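PDB 5C98: Agap007691-pb from Anopheles gambiae, which belongs to the serpin family and may inhibit serine proteases, although its own function has not been established. Local coordinates for residues A[45-57]-A[69-82]. Sequence-based numbering, arbitrary orientation. Where two conformers were deposited one is given.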
ATOM      1  N   HIS A  45       1.048   0.431   6.107  1.00 14.16           N
ATOM      2  CA  HIS A  45      -0.133   1.060   6.677  1.00 11.60           C
ATOM      3  C   HIS A  45      -1.142   0.036   7.195  1.00 13.68           C
ATOM      4  O   HIS A  45      -1.889   0.337   8.134  1.00 15.36           O
ATOM      5  CB  HIS A  45      -0.753   2.050   5.733  1.00 14.14           C
ATOM      6  CG  HIS A  45      -1.661   2.997   6.427  1.00 14.19           C
ATOM      7  ND1 HIS A  45      -3.006   3.077   6.157  1.00 16.42           N
ATOM      8  CD2 HIS A  45      -1.405   3.907   7.385  1.00 14.82           C
ATOM      9  CE1 HIS A  45      -3.546   3.998   6.940  1.00 16.43           C
ATOM     10  NE2 HIS A  45      -2.595   4.509   7.703  1.00 15.62           N
ATOM     11  N   VAL A  46      -1.182  -1.169   6.618  1.00 13.39           N
ATOM     12  CA  VAL A  46      -1.969  -2.250   7.217  1.00 14.40           C
ATOM     13  C   VAL A  46      -1.546  -2.433   8.672  1.00 14.31           C
ATOM     14  O   VAL A  46      -2.377  -2.475   9.581  1.00 14.78           O
ATOM     15  CB  VAL A  46      -1.829  -3.543   6.387  1.00 13.77           C
ATOM     16  CG1 VAL A  46      -2.311  -4.781   7.147  1.00 12.99           C
ATOM     17  CG2 VAL A  46      -2.531  -3.435   5.044  1.00 15.67           C
ATOM     18  N   ARG A  47      -0.239  -2.542   8.901  1.00 13.97           N
ATOM     19  CA  ARG A  47       0.317  -2.670  10.251  1.00 14.13           C
ATOM     20  C   ARG A  47      -0.049  -1.469  11.114  1.00 16.36           C
ATOM     21  O   ARG A  47      -0.503  -1.625  12.262  1.00 15.54           O
ATOM     22  CB  ARG A  47       1.841  -2.887  10.169  1.00 15.10           C
ATOM     23  CG  ARG A  47       2.568  -2.753  11.506  1.00 17.03           C
ATOM     24  CD  ARG A  47       3.117  -1.357  11.694  1.00 19.01           C
ATOM     25  NE  ARG A  47       3.899  -1.253  12.931  1.00 18.43           N
ATOM     26  CZ  ARG A  47       5.167  -1.638  13.035  1.00 19.23           C
ATOM     27  NH1 ARG A  47       5.814  -2.140  11.992  1.00 21.89           N
ATOM     28  NH2 ARG A  47       5.807  -1.485  14.195  1.00 18.63           N
ATOM     29  N   LEU A  48       0.141  -0.261  10.590  1.00 13.63           N
ATOM     30  CA  LEU A  48      -0.083   0.913  11.426  1.00 14.82           C
ATOM     31  C   LEU A  48      -1.545   1.041  11.809  1.00 14.58           C
ATOM     32  O   LEU A  48      -1.874   1.380  12.965  1.00 16.26           O
ATOM     33  CB  LEU A  48       0.398   2.181  10.726  1.00 13.81           C
ATOM     34  CG  LEU A  48       1.916   2.260  10.635  1.00 15.76           C
ATOM     35  CD1 LEU A  48       2.296   3.388   9.711  1.00 19.61           C
ATOM     36  CD2 LEU A  48       2.603   2.464  11.999  1.00 16.44           C
ATOM     37  N   ALA A  49      -2.434   0.816  10.850  1.00 13.61           N
ATOM     38  CA  ALA A  49      -3.853   0.971  11.137  1.00 13.35           C
ATOM     39  C   ALA A  49      -4.333  -0.121  12.089  1.00 14.41           C
ATOM     40  O   ALA A  49      -5.010   0.153  13.083  1.00 15.49           O
ATOM     41  CB  ALA A  49      -4.671   0.975   9.850  1.00 15.17           C
ATOM     42  N   LEU A  50      -3.991  -1.370  11.807  1.00 14.41           N
ATOM     43  CA  LEU A  50      -4.462  -2.445  12.654  0.50 15.42           C
ATOM     44  C   LEU A  50      -3.884  -2.339  14.061  1.00 16.26           C
ATOM     45  O   LEU A  50      -4.537  -2.742  15.031  1.00 17.07           O
ATOM     46  CB  LEU A  50      -4.137  -3.772  11.961  0.50 18.27           C
ATOM     47  CG  LEU A  50      -4.813  -5.038  12.444  0.50 16.23           C
ATOM     48  CD1 LEU A  50      -6.321  -4.860  12.582  0.50 14.92           C
ATOM     49  CD2 LEU A  50      -4.482  -6.175  11.492  0.50 15.90           C
ATOM     50  N   SER A  51      -2.683  -1.804  14.189  1.00 15.38           N
ATOM     51  CA  SER A  51      -2.023  -1.666  15.481  0.50 16.39           C
ATOM     52  C   SER A  51      -2.827  -0.818  16.453  1.00 15.80           C
ATOM     53  O   SER A  51      -2.631  -0.921  17.672  1.00 17.47           O
ATOM     54  CB  SER A  51      -0.654  -0.999  15.297  0.50 18.88           C
ATOM     55  OG  SER A  51       0.322  -1.916  14.871  0.50 21.04           O
ATOM     56  N   MET A  52      -3.689   0.074  15.946  1.00 15.53           N
ATOM     57  CA  MET A  52      -4.523   0.887  16.836  1.00 14.06           C
ATOM     58  C   MET A  52      -5.385   0.008  17.723  1.00 17.06           C
ATOM     59  O   MET A  52      -5.753   0.415  18.824  1.00 16.70           O
ATOM     60  CB  MET A  52      -5.413   1.837  16.025  1.00 14.77           C
ATOM     61  CG  MET A  52      -4.662   2.789  15.127  1.00 15.96           C
ATOM     62  SD  MET A  52      -5.704   4.104  14.469  1.00 17.54           S
ATOM     63  CE  MET A  52      -6.785   3.149  13.398  1.00 17.87           C
ATOM     64  N   PHE A  53      -5.729  -1.192  17.260  1.00 16.40           N
ATOM     65  CA  PHE A  53      -6.553  -2.081  18.069  1.00 15.91           C
ATOM     66  C   PHE A  53      -5.745  -2.927  19.045  1.00 17.79           C
ATOM     67  O   PHE A  53      -6.334  -3.585  19.903  1.00 17.73           O
ATOM     68  CB  PHE A  53      -7.363  -2.976  17.128  1.00 18.74           C
ATOM     69  CG  PHE A  53      -8.330  -2.210  16.300  1.00 18.43           C
ATOM     70  CD1 PHE A  53      -9.594  -1.954  16.781  1.00 20.34           C
ATOM     71  CD2 PHE A  53      -7.954  -1.662  15.077  1.00 19.86           C
ATOM     72  CE1 PHE A  53     -10.499  -1.218  16.035  1.00 22.89           C
ATOM     73  CE2 PHE A  53      -8.858  -0.905  14.332  1.00 22.95           C
ATOM     74  CZ  PHE A  53     -10.127  -0.691  14.818  1.00 19.89           C
ATOM     75  N   TYR A  54      -4.415  -2.936  18.944  1.00 16.41           N
ATOM     76  CA  TYR A  54      -3.610  -3.769  19.830  1.00 17.08           C
ATOM     77  C   TYR A  54      -3.860  -3.513  21.301  1.00 17.59           C
ATOM     78  O   TYR A  54      -3.966  -4.491  22.053  1.00 18.70           O
ATOM     79  CB  TYR A  54      -2.141  -3.539  19.478  1.00 19.14           C
ATOM     80  CG  TYR A  54      -1.096  -4.264  20.290  1.00 17.53           C
ATOM     81  CD1 TYR A  54      -0.999  -5.650  20.241  1.00 18.05           C
ATOM     82  CD2 TYR A  54      -0.142  -3.563  21.000  1.00 18.89           C
ATOM     83  CE1 TYR A  54      -0.020  -6.309  20.916  1.00 20.85           C
ATOM     84  CE2 TYR A  54       0.841  -4.209  21.692  1.00 20.32           C
ATOM     85  CZ  TYR A  54       0.908  -5.585  21.640  1.00 19.95           C
ATOM     86  OH  TYR A  54       1.902  -6.258  22.313  1.00 23.19           O
ATOM     87  N   PRO A  55      -3.984  -2.272  21.769  1.00 17.36           N
ATOM     88  CA  PRO A  55      -4.256  -2.066  23.202  1.00 18.16           C
ATOM     89  C   PRO A  55      -5.611  -2.590  23.651  1.00 22.49           C
ATOM     90  O   PRO A  55      -5.813  -2.760  24.860  1.00 25.35           O
ATOM     91  CB  PRO A  55      -4.164  -0.540  23.365  1.00 20.44           C
ATOM     92  CG  PRO A  55      -3.492  -0.050  22.134  1.00 25.54           C
ATOM     93  CD  PRO A  55      -3.822  -0.994  21.058  1.00 17.99           C
ATOM     94  N   LEU A  56      -6.534  -2.830  22.727  1.00 20.34           N
ATOM     95  CA  LEU A  56      -7.886  -3.284  23.029  1.00 25.02           C
ATOM     96  C   LEU A  56      -8.032  -4.782  22.902  1.00 17.99           C
ATOM     97  O   LEU A  56      -9.112  -5.319  23.131  1.00 20.49           O
ATOM     98  CB  LEU A  56      -8.869  -2.615  22.056  1.00 26.62           C
ATOM     99  CG  LEU A  56      -8.731  -1.091  22.013  1.00 31.04           C
ATOM    100  CD1 LEU A  56      -9.913  -0.460  21.336  1.00 38.06           C
ATOM    101  CD2 LEU A  56      -8.568  -0.506  23.405  1.00 40.60           C
ATOM    102  N   ALA A  57      -6.964  -5.470  22.542  1.00 18.08           N
ATOM    103  CA  ALA A  57      -7.037  -6.853  22.119  1.00 17.55           C
ATOM    104  C   ALA A  57      -6.734  -7.783  23.277  1.00 18.47           C
ATOM    105  O   ALA A  57      -5.908  -7.486  24.141  1.00 22.84           O
ATOM    106  CB  ALA A  57      -6.024  -7.095  20.992  1.00 19.35           C
ATOM    107  N   PHE A  69       3.802  -8.208  13.342  1.00 19.04           N
ATOM    108  CA  PHE A  69       4.295  -6.850  13.200  1.00 17.59           C
ATOM    109  C   PHE A  69       5.450  -6.518  14.135  1.00 24.68           C
ATOM    110  O   PHE A  69       6.012  -5.426  14.026  1.00 23.07           O
ATOM    111  CB  PHE A  69       3.166  -5.843  13.502  1.00 16.14           C
ATOM    112  CG  PHE A  69       1.886  -6.068  12.719  1.00 17.50           C
ATOM    113  CD1 PHE A  69       1.914  -6.307  11.350  1.00 20.28           C
ATOM    114  CD2 PHE A  69       0.648  -6.027  13.369  1.00 19.64           C
ATOM    115  CE1 PHE A  69       0.745  -6.497  10.662  1.00 17.61           C
ATOM    116  CE2 PHE A  69      -0.519  -6.250  12.700  1.00 18.66           C
ATOM    117  CZ  PHE A  69      -0.473  -6.466  11.316  1.00 21.33           C
ATOM    118  N   GLY A  70       5.793  -7.393  15.078  1.00 18.64           N
ATOM    119  CA  GLY A  70       6.837  -7.087  16.035  1.00 22.02           C
ATOM    120  C   GLY A  70       6.464  -6.033  17.054  1.00 26.63           C
ATOM    121  O   GLY A  70       7.350  -5.363  17.591  1.00 27.54           O
ATOM    122  N   LEU A  71       5.180  -5.879  17.358  1.00 22.26           N
ATOM    123  CA  LEU A  71       4.762  -4.851  18.301  1.00 21.49           C
ATOM    124  C   LEU A  71       5.351  -5.109  19.688  1.00 23.39           C
ATOM    125  O   LEU A  71       5.483  -6.271  20.105  1.00 24.56           O
ATOM    126  CB  LEU A  71       3.241  -4.831  18.412  1.00 17.99           C
ATOM    127  CG  LEU A  71       2.486  -4.556  17.133  1.00 19.35           C
ATOM    128  CD1 LEU A  71       1.026  -4.185  17.436  1.00 20.05           C
ATOM    129  CD2 LEU A  71       3.138  -3.448  16.282  1.00 18.55           C
ATOM    130  N   PRO A  72       5.698  -4.056  20.434  1.00 23.35           N
ATOM    131  CA  PRO A  72       6.187  -4.234  21.807  1.00 24.40           C
ATOM    132  C   PRO A  72       5.160  -4.904  22.706  1.00 29.25           C
ATOM    133  O   PRO A  72       3.956  -4.643  22.613  1.00 25.14           O
ATOM    134  CB  PRO A  72       6.455  -2.797  22.272  1.00 26.94           C
ATOM    135  CG  PRO A  72       6.720  -2.040  21.044  1.00 28.85           C
ATOM    136  CD  PRO A  72       5.837  -2.660  19.980  1.00 23.09           C
ATOM    137  N   GLU A  73       5.657  -5.741  23.621  1.00 25.02           N
ATOM    138  CA  GLU A  73       4.806  -6.275  24.679  1.00 24.13           C
ATOM    139  C   GLU A  73       4.349  -5.185  25.636  1.00 27.54           C
ATOM    140  O   GLU A  73       3.319  -5.336  26.299  1.00 33.63           O
ATOM    141  CB  GLU A  73       5.547  -7.355  25.452  1.00 34.78           C
ATOM    142  CG  GLU A  73       5.718  -8.628  24.664  1.00 33.14           C
ATOM    143  CD  GLU A  73       6.140  -9.789  25.553  1.00 51.99           C
ATOM    144  OE1 GLU A  73       7.213  -9.695  26.187  1.00 46.58           O
ATOM    145  OE2 GLU A  73       5.384 -10.783  25.636  1.00 57.41           O
ATOM    146  N   ASP A  74       5.122  -4.109  25.754  1.00 26.74           N
ATOM    147  CA  ASP A  74       4.740  -2.936  26.537  1.00 24.48           C
ATOM    148  C   ASP A  74       3.726  -2.192  25.681  1.00 27.77           C
ATOM    149  O   ASP A  74       4.096  -1.535  24.709  1.00 23.27           O
ATOM    150  CB  ASP A  74       5.987  -2.095  26.759  1.00 25.33           C
ATOM    151  CG  ASP A  74       5.724  -0.793  27.449  1.00 24.46           C
ATOM    152  OD1 ASP A  74       4.563  -0.429  27.657  1.00 26.19           O
ATOM    153  OD2 ASP A  74       6.734  -0.129  27.809  1.00 30.05           O
ATOM    154  N   VAL A  75       2.444  -2.307  26.036  1.00 26.76           N
ATOM    155  CA  VAL A  75       1.378  -1.736  25.219  1.00 27.24           C
ATOM    156  C   VAL A  75       1.486  -0.221  25.175  1.00 24.20           C
ATOM    157  O   VAL A  75       1.221   0.399  24.133  1.00 24.72           O
ATOM    158  CB  VAL A  75       0.006  -2.205  25.734  1.00 29.98           C
ATOM    159  CG1 VAL A  75      -1.111  -1.428  25.080  1.00 32.93           C
ATOM    160  CG2 VAL A  75      -0.162  -3.684  25.442  1.00 35.96           C
ATOM    161  N   HIS A  76       1.894   0.399  26.284  1.00 24.82           N
ATOM    162  CA  HIS A  76       2.084   1.845  26.292  1.00 25.73           C
ATOM    163  C   HIS A  76       3.130   2.262  25.263  1.00 27.24           C
ATOM    164  O   HIS A  76       2.927   3.220  24.507  1.00 26.21           O
ATOM    165  CB  HIS A  76       2.459   2.280  27.709  1.00 29.53           C
ATOM    166  CG  HIS A  76       2.775   3.737  27.839  1.00 43.58           C
ATOM    167  ND1 HIS A  76       4.067   4.219  27.845  1.00 45.72           N
ATOM    168  CD2 HIS A  76       1.968   4.815  27.978  1.00 44.56           C
ATOM    169  CE1 HIS A  76       4.041   5.534  27.975  1.00 50.12           C
ATOM    170  NE2 HIS A  76       2.781   5.921  28.060  1.00 53.73           N
ATOM    171  N   ALA A  77       4.228   1.510  25.174  1.00 23.31           N
ATOM    172  CA  ALA A  77       5.257   1.790  24.179  1.00 21.60           C
ATOM    173  C   ALA A  77       4.752   1.526  22.763  1.00 23.98           C
ATOM    174  O   ALA A  77       5.134   2.233  21.824  1.00 24.29           O
ATOM    175  CB  ALA A  77       6.491   0.940  24.455  1.00 25.89           C
ATOM    176  N   ALA A  78       3.917   0.502  22.576  1.00 21.13           N
ATOM    177  CA  ALA A  78       3.354   0.224  21.257  1.00 18.92           C
ATOM    178  C   ALA A  78       2.481   1.374  20.783  1.00 20.09           C
ATOM    179  O   ALA A  78       2.496   1.724  19.593  1.00 21.13           O
ATOM    180  CB  ALA A  78       2.553  -1.071  21.313  1.00 20.53           C
ATOM    181  N   ILE A  79       1.702   1.965  21.691  1.00 19.48           N
ATOM    182  CA  ILE A  79       0.870   3.109  21.317  1.00 20.47           C
ATOM    183  C   ILE A  79       1.757   4.259  20.872  1.00 23.02           C
ATOM    184  O   ILE A  79       1.534   4.869  19.822  1.00 20.61           O
ATOM    185  CB  ILE A  79      -0.037   3.507  22.499  1.00 20.20           C
ATOM    186  CG1 ILE A  79      -1.118   2.445  22.701  1.00 20.51           C
ATOM    187  CG2 ILE A  79      -0.672   4.876  22.274  1.00 23.06           C
ATOM    188  CD1 ILE A  79      -1.845   2.581  24.028  1.00 20.75           C
ATOM    189  N   GLU A  80       2.768   4.589  21.684  1.00 21.86           N
ATOM    190  CA  GLU A  80       3.661   5.691  21.328  1.00 21.64           C
ATOM    191  C   GLU A  80       4.375   5.418  20.009  1.00 21.18           C
ATOM    192  O   GLU A  80       4.577   6.336  19.198  1.00 21.35           O
ATOM    193  CB  GLU A  80       4.676   5.922  22.442  1.00 23.88           C
ATOM    194  CG  GLU A  80       4.047   6.481  23.717  1.00 29.09           C
ATOM    195  CD  GLU A  80       5.063   7.029  24.713  1.00 44.76           C
ATOM    196  OE1 GLU A  80       6.262   6.695  24.605  1.00 46.85           O
ATOM    197  OE2 GLU A  80       4.656   7.803  25.602  1.00 54.44           O
ATOM    198  N   GLN A  81       4.772   4.166  19.782  1.00 19.24           N
ATOM    199  CA  GLN A  81       5.430   3.810  18.527  1.00 19.46           C
ATOM    200  C   GLN A  81       4.479   4.006  17.346  1.00 18.63           C
ATOM    201  O   GLN A  81       4.856   4.571  16.312  1.00 19.99           O
ATOM    202  CB  GLN A  81       5.928   2.366  18.603  1.00 19.67           C
ATOM    203  CG  GLN A  81       6.533   1.806  17.307  1.00 24.78           C
ATOM    204  CD  GLN A  81       6.729   0.285  17.348  1.00 21.43           C
ATOM    205  OE1 GLN A  81       5.841  -0.479  17.002  1.00 22.58           O
ATOM    206  NE2 GLN A  81       7.893  -0.141  17.806  1.00 29.35           N
ATOM    207  N   GLN A  82       3.244   3.537  17.475  1.00 18.08           N
ATOM    208  CA  GLN A  82       2.294   3.700  16.384  1.00 16.68           C
ATOM    209  C   GLN A  82       2.137   5.178  16.054  1.00 17.36           C
ATOM    210  O   GLN A  82       2.149   5.563  14.883  1.00 17.31           O
ATOM    211  CB  GLN A  82       0.950   3.083  16.766  1.00 18.57           C
ATOM    212  CG  GLN A  82      -0.029   2.915  15.612  1.00 17.91           C
ATOM    213  CD  GLN A  82      -0.749   4.184  15.214  1.00 17.60           C
ATOM    214  OE1 GLN A  82      -0.725   5.191  15.920  1.00 17.79           O
ATOM    215  NE2 GLN A  82      -1.428   4.127  14.101  1.00 17.32           N
TER
HETATM  216  O   HOH W   1       7.998  -3.480  14.356  1.00 29.83           O
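With CG trans to the backbone N and a bend at CG (chi2 -95°), R47 lays its aliphatic part against F69 and carries its guanidinium on toward Q81. R47 CB stands over one face of the F69 ring, 4.0 Å from the centroid, a CH-pi contact, while L50 CD2, in the conformer modelled, meets the ring edge at CZ. Arginine suits this place because its methylenes cover the aromatic ring and its charged end still finds polar partners. R47 NH2 donates to Q81 OE1 at 3.0 Å; the acceptor lies in the guanidinium plane, but the N-H reaches OE1 from above the Q81 amide plane, and the bond is bent (137°). A water accepts from NH2 and donates to F69 O, tying the end of helix 59-69 to the arginine.

Tyrosine at 54 combines an aromatic face for L71 with a hydroxyl long enough to reach a carbonyl: Y54 OH donates to P72 O at 2.6 Å. Q66 is a second hydrogen-bond partner of this hydroxyl, so the phenol is held at its far end while L71 CD1 sits over one ring face and A78 CB packs obliquely at CE2. In the serpin fold helix 43-51 packs on strand 169-177, and this contact joins it and the turn after it to helix 75-89 and the loop leading into it. The axes of 45-51 and 75-82 approach to 10.4 Å, with their N-to-C directions 130° apart.

Glutamine suits position 82 because its amide is long enough to reach the other helix and supplies an N-H there: Q82 NE2 donates to L48 O at 3.0 Å, and M52 CG lies beside the same nitrogen. S51 is small enough to fit between Q82 CG and both L71 methyls; in the conformer modelled, S51 OG donates to R47 O (2.8 Å). Compact P55 wedges against V75 CG1 and I79, tightly at P55 CG to I79 CG1, 3.5 Å.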